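Local atomic coordinates of viral interleukin-10 homolog (PDB entry 1LQS), a protein that mimics the host cytokine interleukin-10, binding the human interleukin-10 receptor and exploiting its immunosuppressive signalling on behalf of the virus. Residues 30-42 with 84-96. Numbering follows the deposited sequence.
Sequences DLRVTFHRVKPTL and VYPGLKTELHSMR
Leu42 lays its CD2 methyl over one face of the Tyr85 ring, a CH-pi contact 3.5 Å from the ring centroid and 14° off the normal, while CG2 of Val84 lies against the opposite face. The same CD2 also packs on CD1 of Leu88, the two leucines lying alongside and pointing opposite ways. Thr41 meets Leu88 tip to tip, its CG2 3.9 Å from Leu88 CD1. Nearer the other end, with CG anti to the carbonyl carbon (chi1 -71°), Met95 sets CG 3.7 Å from Thr34 CG2, and its SD lies beside the rim of the Phe35 ring, close to the ring plane. Leu31 CD2 rests on Met95 CB. Along the more polar flank, one water bridges Thr34 OG1 (3.0 Å) and Ser94 OG (3.2 Å), and Arg37 crosses Glu91 at about a right angle; Arg37 NH1 stays 4.4 Å from Glu91 OE1, too far for a salt bridge. Phe78 of helix 62-84 also touches Met95, and Phe146 of the second subunit packs on Leu31. Segments 30-42 and 89-96, on helices 25-42 and 89-106, run antiparallel (163°, axes 9.6 Å apart), a pairing within the helical bundle of the interleukin-10 fold, whose intertwined dimer brings in helices from the partner subunit.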
loop_
_atom_site.group_PDB
_atom_site.type_symbol
_atom_site.label_atom_id
_atom_site.label_comp_id
_atom_site.label_asym_id
_atom_site.label_seq_id
_atom_site.Cartn_x
_atom_site.Cartn_y
_atom_site.Cartn_z
ATOM N N ASP C 30 -29.117 3.552 7.697
ATOM C CA ASP C 30 -29.791 4.329 8.730
ATOM C C ASP C 30 -29.196 5.741 8.756
ATOM O O ASP C 30 -29.932 6.721 8.709
ATOM C CB ASP C 30 -29.597 3.731 10.125
ATOM C CG ASP C 30 -30.153 2.336 10.260
ATOM O OD1 ASP C 30 -31.070 1.946 9.495
ATOM O OD2 ASP C 30 -29.667 1.630 11.168
ATOM N N LEU C 31 -27.870 5.847 8.845
ATOM C CA LEU C 31 -27.224 7.155 8.887
ATOM C C LEU C 31 -27.700 8.000 7.725
ATOM O O LEU C 31 -28.102 9.160 7.897
ATOM C CB LEU C 31 -25.696 7.018 8.847
ATOM C CG LEU C 31 -25.097 6.417 10.128
ATOM C CD1 LEU C 31 -23.633 5.953 9.909
ATOM C CD2 LEU C 31 -25.199 7.446 11.226
ATOM N N ARG C 32 -27.665 7.415 6.537
ATOM C CA ARG C 32 -28.114 8.128 5.362
ATOM C C ARG C 32 -29.616 8.452 5.381
ATOM O O ARG C 32 -30.014 9.454 4.800
ATOM C CB ARG C 32 -27.727 7.350 4.106
ATOM C CG ARG C 32 -26.307 7.621 3.654
ATOM C CD ARG C 32 -25.641 6.422 2.990
ATOM N NE ARG C 32 -24.500 6.846 2.178
ATOM C CZ ARG C 32 -23.673 6.022 1.541
ATOM N NH1 ARG C 32 -23.847 4.712 1.631
ATOM N NH2 ARG C 32 -22.700 6.504 0.778
ATOM N N VAL C 33 -30.454 7.644 6.039
ATOM C CA VAL C 33 -31.871 7.993 6.057
ATOM C C VAL C 33 -32.132 9.089 7.078
ATOM O O VAL C 33 -32.902 10.005 6.794
ATOM C CB VAL C 33 -32.854 6.787 6.346
ATOM C CG1 VAL C 33 -32.719 5.710 5.269
ATOM C CG2 VAL C 33 -32.622 6.231 7.733
ATOM N N THR C 34 -31.505 9.010 8.255
ATOM C CA THR C 34 -31.691 10.049 9.269
ATOM C C THR C 34 -31.116 11.344 8.703
ATOM O O THR C 34 -31.678 12.420 8.872
ATOM C CB THR C 34 -30.935 9.752 10.604
ATOM O OG1 THR C 34 -31.478 8.591 11.246
ATOM C CG2 THR C 34 -31.051 10.945 11.557
ATOM N N PHE C 35 -29.993 11.234 8.011
ATOM C CA PHE C 35 -29.360 12.408 7.452
ATOM C C PHE C 35 -30.212 13.119 6.427
ATOM O O PHE C 35 -30.202 14.341 6.347
ATOM C CB PHE C 35 -28.030 12.053 6.788
ATOM C CG PHE C 35 -27.293 13.252 6.265
ATOM C CD1 PHE C 35 -26.700 14.156 7.153
ATOM C CD2 PHE C 35 -27.240 13.509 4.899
ATOM C CE1 PHE C 35 -26.073 15.294 6.698
ATOM C CE2 PHE C 35 -26.615 14.653 4.419
ATOM C CZ PHE C 35 -26.026 15.554 5.325
ATOM N N HIS C 36 -30.926 12.350 5.615
ATOM C CA HIS C 36 -31.755 12.930 4.573
ATOM C C HIS C 36 -32.838 13.847 5.148
ATOM O O HIS C 36 -33.170 14.867 4.558
ATOM C CB HIS C 36 -32.396 11.816 3.738
ATOM C CG HIS C 36 -33.382 12.309 2.722
ATOM N ND1 HIS C 36 -33.001 12.947 1.560
ATOM C CD2 HIS C 36 -34.736 12.301 2.716
ATOM C CE1 HIS C 36 -34.075 13.314 0.885
ATOM N NE2 HIS C 36 -35.141 12.934 1.564
ATOM N N ARG C 37 -33.372 13.494 6.309
ATOM C CA ARG C 37 -34.436 14.286 6.912
ATOM C C ARG C 37 -34.026 15.681 7.359
ATOM O O ARG C 37 -34.816 16.622 7.289
ATOM C CB ARG C 37 -35.023 13.562 8.120
ATOM C CG ARG C 37 -35.576 12.185 7.828
ATOM C CD ARG C 37 -36.571 11.801 8.908
ATOM N NE ARG C 37 -35.957 11.693 10.226
ATOM C CZ ARG C 37 -35.418 10.569 10.690
ATOM N NH1 ARG C 37 -34.871 10.535 11.905
ATOM N NH2 ARG C 37 -35.444 9.470 9.937
ATOM N N VAL C 38 -32.786 15.800 7.814
ATOM C CA VAL C 38 -32.265 17.041 8.343
ATOM C C VAL C 38 -31.263 17.704 7.404
ATOM O O VAL C 38 -30.676 18.742 7.727
ATOM C CB VAL C 38 -31.612 16.755 9.720
ATOM C CG1 VAL C 38 -30.519 15.694 9.577
ATOM C CG2 VAL C 38 -31.024 18.023 10.303
ATOM N N LYS C 39 -31.090 17.110 6.229
ATOM C CA LYS C 39 -30.134 17.597 5.234
ATOM C C LYS C 39 -30.309 19.075 4.883
ATOM O O LYS C 39 -29.338 19.837 4.857
ATOM C CB LYS C 39 -30.238 16.731 3.978
ATOM C CG LYS C 39 -29.070 16.821 3.023
ATOM C CD LYS C 39 -29.307 15.893 1.838
ATOM C CE LYS C 39 -28.166 15.934 0.857
ATOM N NZ LYS C 39 -28.624 15.480 -0.464
ATOM N N PRO C 40 -31.547 19.504 4.593
ATOM C CA PRO C 40 -31.723 20.922 4.259
ATOM C C PRO C 40 -31.329 21.910 5.367
ATOM O O PRO C 40 -30.906 23.024 5.076
ATOM C CB PRO C 40 -33.201 21.011 3.838
ATOM C CG PRO C 40 -33.826 19.783 4.411
ATOM C CD PRO C 40 -32.761 18.736 4.276
ATOM N N THR C 41 -31.458 21.512 6.628
ATOM C CA THR C 41 -31.049 22.398 7.712
ATOM C C THR C 41 -29.516 22.476 7.755
ATOM O O THR C 41 -28.935 23.557 7.604
ATOM C CB THR C 41 -31.541 21.901 9.080
ATOM O OG1 THR C 41 -32.968 21.988 9.136
ATOM C CG2 THR C 41 -30.936 22.738 10.212
ATOM N N LEU C 42 -28.867 21.328 7.941
ATOM C CA LEU C 42 -27.410 21.268 8.017
ATOM C C LEU C 42 -26.687 21.814 6.801
ATOM O O LEU C 42 -25.538 22.236 6.921
ATOM C CB LEU C 42 -26.920 19.831 8.263
ATOM C CG LEU C 42 -27.389 19.139 9.547
ATOM C CD1 LEU C 42 -26.638 17.839 9.745
ATOM C CD2 LEU C 42 -27.163 20.060 10.725
ATOM N N VAL C 84 -25.040 23.938 18.303
ATOM C CA VAL C 84 -25.321 24.730 17.110
ATOM C C VAL C 84 -26.695 24.418 16.511
ATOM O O VAL C 84 -27.299 25.268 15.869
ATOM C CB VAL C 84 -24.224 24.524 16.036
ATOM C CG1 VAL C 84 -23.996 23.048 15.817
ATOM C CG2 VAL C 84 -24.628 25.185 14.726
ATOM N N TYR C 85 -27.196 23.204 16.728
ATOM C CA TYR C 85 -28.505 22.822 16.203
ATOM C C TYR C 85 -29.371 22.180 17.282
ATOM O O TYR C 85 -29.669 20.988 17.230
ATOM C CB TYR C 85 -28.341 21.848 15.046
ATOM C CG TYR C 85 -27.552 22.398 13.888
ATOM C CD1 TYR C 85 -26.236 22.001 13.659
ATOM C CD2 TYR C 85 -28.138 23.266 12.985
ATOM C CE1 TYR C 85 -25.535 22.445 12.552
ATOM C CE2 TYR C 85 -27.447 23.720 11.873
ATOM C CZ TYR C 85 -26.153 23.308 11.657
ATOM O OH TYR C 85 -25.502 23.742 10.521
ATOM N N PRO C 86 -29.821 22.975 18.264
ATOM C CA PRO C 86 -30.650 22.422 19.341
ATOM C C PRO C 86 -31.900 21.666 18.884
ATOM O O PRO C 86 -32.386 20.788 19.595
ATOM C CB PRO C 86 -30.977 23.653 20.189
ATOM C CG PRO C 86 -31.040 24.729 19.178
ATOM C CD PRO C 86 -29.846 24.448 18.292
ATOM N N GLY C 87 -32.414 22.000 17.706
ATOM C CA GLY C 87 -33.605 21.324 17.217
ATOM C C GLY C 87 -33.374 19.887 16.762
ATOM O O GLY C 87 -34.199 19.009 17.006
ATOM N N LEU C 88 -32.235 19.649 16.116
ATOM C CA LEU C 88 -31.897 18.332 15.600
ATOM C C LEU C 88 -31.190 17.438 16.602
ATOM O O LEU C 88 -30.664 16.399 16.222
ATOM C CB LEU C 88 -30.993 18.472 14.385
ATOM C CG LEU C 88 -31.184 19.721 13.533
ATOM C CD1 LEU C 88 -29.969 19.888 12.639
ATOM C CD2 LEU C 88 -32.470 19.622 12.729
ATOM N N LYS C 89 -31.165 17.820 17.873
ATOM C CA LYS C 89 -30.473 16.995 18.857
ATOM C C LYS C 89 -30.788 15.515 18.752
ATOM O O LYS C 89 -29.888 14.681 18.829
ATOM C CB LYS C 89 -30.750 17.476 20.282
ATOM C CG LYS C 89 -29.650 18.392 20.828
ATOM C CD LYS C 89 -29.807 18.668 22.329
ATOM C CE LYS C 89 -29.540 17.422 23.175
ATOM N NZ LYS C 89 -30.541 16.334 22.953
ATOM N N THR C 90 -32.059 15.187 18.572
ATOM C CA THR C 90 -32.479 13.800 18.460
ATOM C C THR C 90 -31.841 13.130 17.254
ATOM O O THR C 90 -31.209 12.082 17.382
ATOM C CB THR C 90 -33.991 13.731 18.361
ATOM O OG1 THR C 90 -34.541 14.391 19.509
ATOM C CG2 THR C 90 -34.474 12.285 18.306
ATOM N N GLU C 91 -32.005 13.734 16.082
ATOM C CA GLU C 91 -31.411 13.200 14.859
ATOM C C GLU C 91 -29.895 13.076 15.015
ATOM O O GLU C 91 -29.302 12.088 14.606
ATOM C CB GLU C 91 -31.714 14.107 13.668
ATOM C CG GLU C 91 -33.120 13.989 13.138
ATOM C CD GLU C 91 -34.146 14.722 13.977
ATOM O OE1 GLU C 91 -35.346 14.576 13.662
ATOM O OE2 GLU C 91 -33.771 15.444 14.931
ATOM N N LEU C 92 -29.278 14.090 15.612
ATOM C CA LEU C 92 -27.842 14.092 15.836
ATOM C C LEU C 92 -27.404 12.900 16.674
ATOM O O LEU C 92 -26.483 12.187 16.294
ATOM C CB LEU C 92 -27.416 15.401 16.500
ATOM C CG LEU C 92 -27.402 16.598 15.543
ATOM C CD1 LEU C 92 -27.177 17.883 16.306
ATOM C CD2 LEU C 92 -26.317 16.402 14.498
ATOM N N HIS C 93 -28.072 12.677 17.798
ATOM C CA HIS C 93 -27.746 11.568 18.688
ATOM C C HIS C 93 -27.903 10.220 18.002
ATOM O O HIS C 93 -27.076 9.328 18.167
ATOM C CB HIS C 93 -28.631 11.613 19.938
ATOM C CG HIS C 93 -28.344 12.773 20.842
ATOM N ND1 HIS C 93 -29.046 13.002 22.006
ATOM C CD2 HIS C 93 -27.416 13.758 20.763
ATOM C CE1 HIS C 93 -28.562 14.074 22.605
ATOM N NE2 HIS C 93 -27.572 14.551 21.871
ATOM N N SER C 94 -28.975 10.076 17.232
ATOM C CA SER C 94 -29.243 8.839 16.513
ATOM C C SER C 94 -28.065 8.487 15.604
ATOM O O SER C 94 -27.608 7.345 15.568
ATOM C CB SER C 94 -30.517 9.008 15.680
ATOM O OG SER C 94 -30.680 7.948 14.758
ATOM N N MET C 95 -27.581 9.483 14.874
ATOM C CA MET C 95 -26.477 9.282 13.967
ATOM C C MET C 95 -25.192 8.963 14.720
ATOM O O MET C 95 -24.500 8.001 14.371
ATOM C CB MET C 95 -26.287 10.515 13.057
ATOM C CG MET C 95 -27.398 10.688 11.995
ATOM S SD MET C 95 -27.179 11.998 10.729
ATOM C CE MET C 95 -27.374 13.480 11.743
ATOM N N ARG C 96 -24.875 9.746 15.756
ATOM C CA ARG C 96 -23.651 9.513 16.523
ATOM C C ARG C 96 -23.670 8.081 17.029
ATOM O O ARG C 96 -22.674 7.360 16.948
ATOM C CB ARG C 96 -23.546 10.468 17.718
ATOM C CG ARG C 96 -22.205 10.362 18.469
ATOM C CD ARG C 96 -22.276 10.980 19.857
ATOM N NE ARG C 96 -21.002 10.961 20.593
ATOM C CZ ARG C 96 -20.346 9.865 20.983
ATOM N NH1 ARG C 96 -20.820 8.655 20.716
ATOM N NH2 ARG C 96 -19.211 9.981 21.662
HETATM O O HOH W 1 -28.981 7.136 12.139
#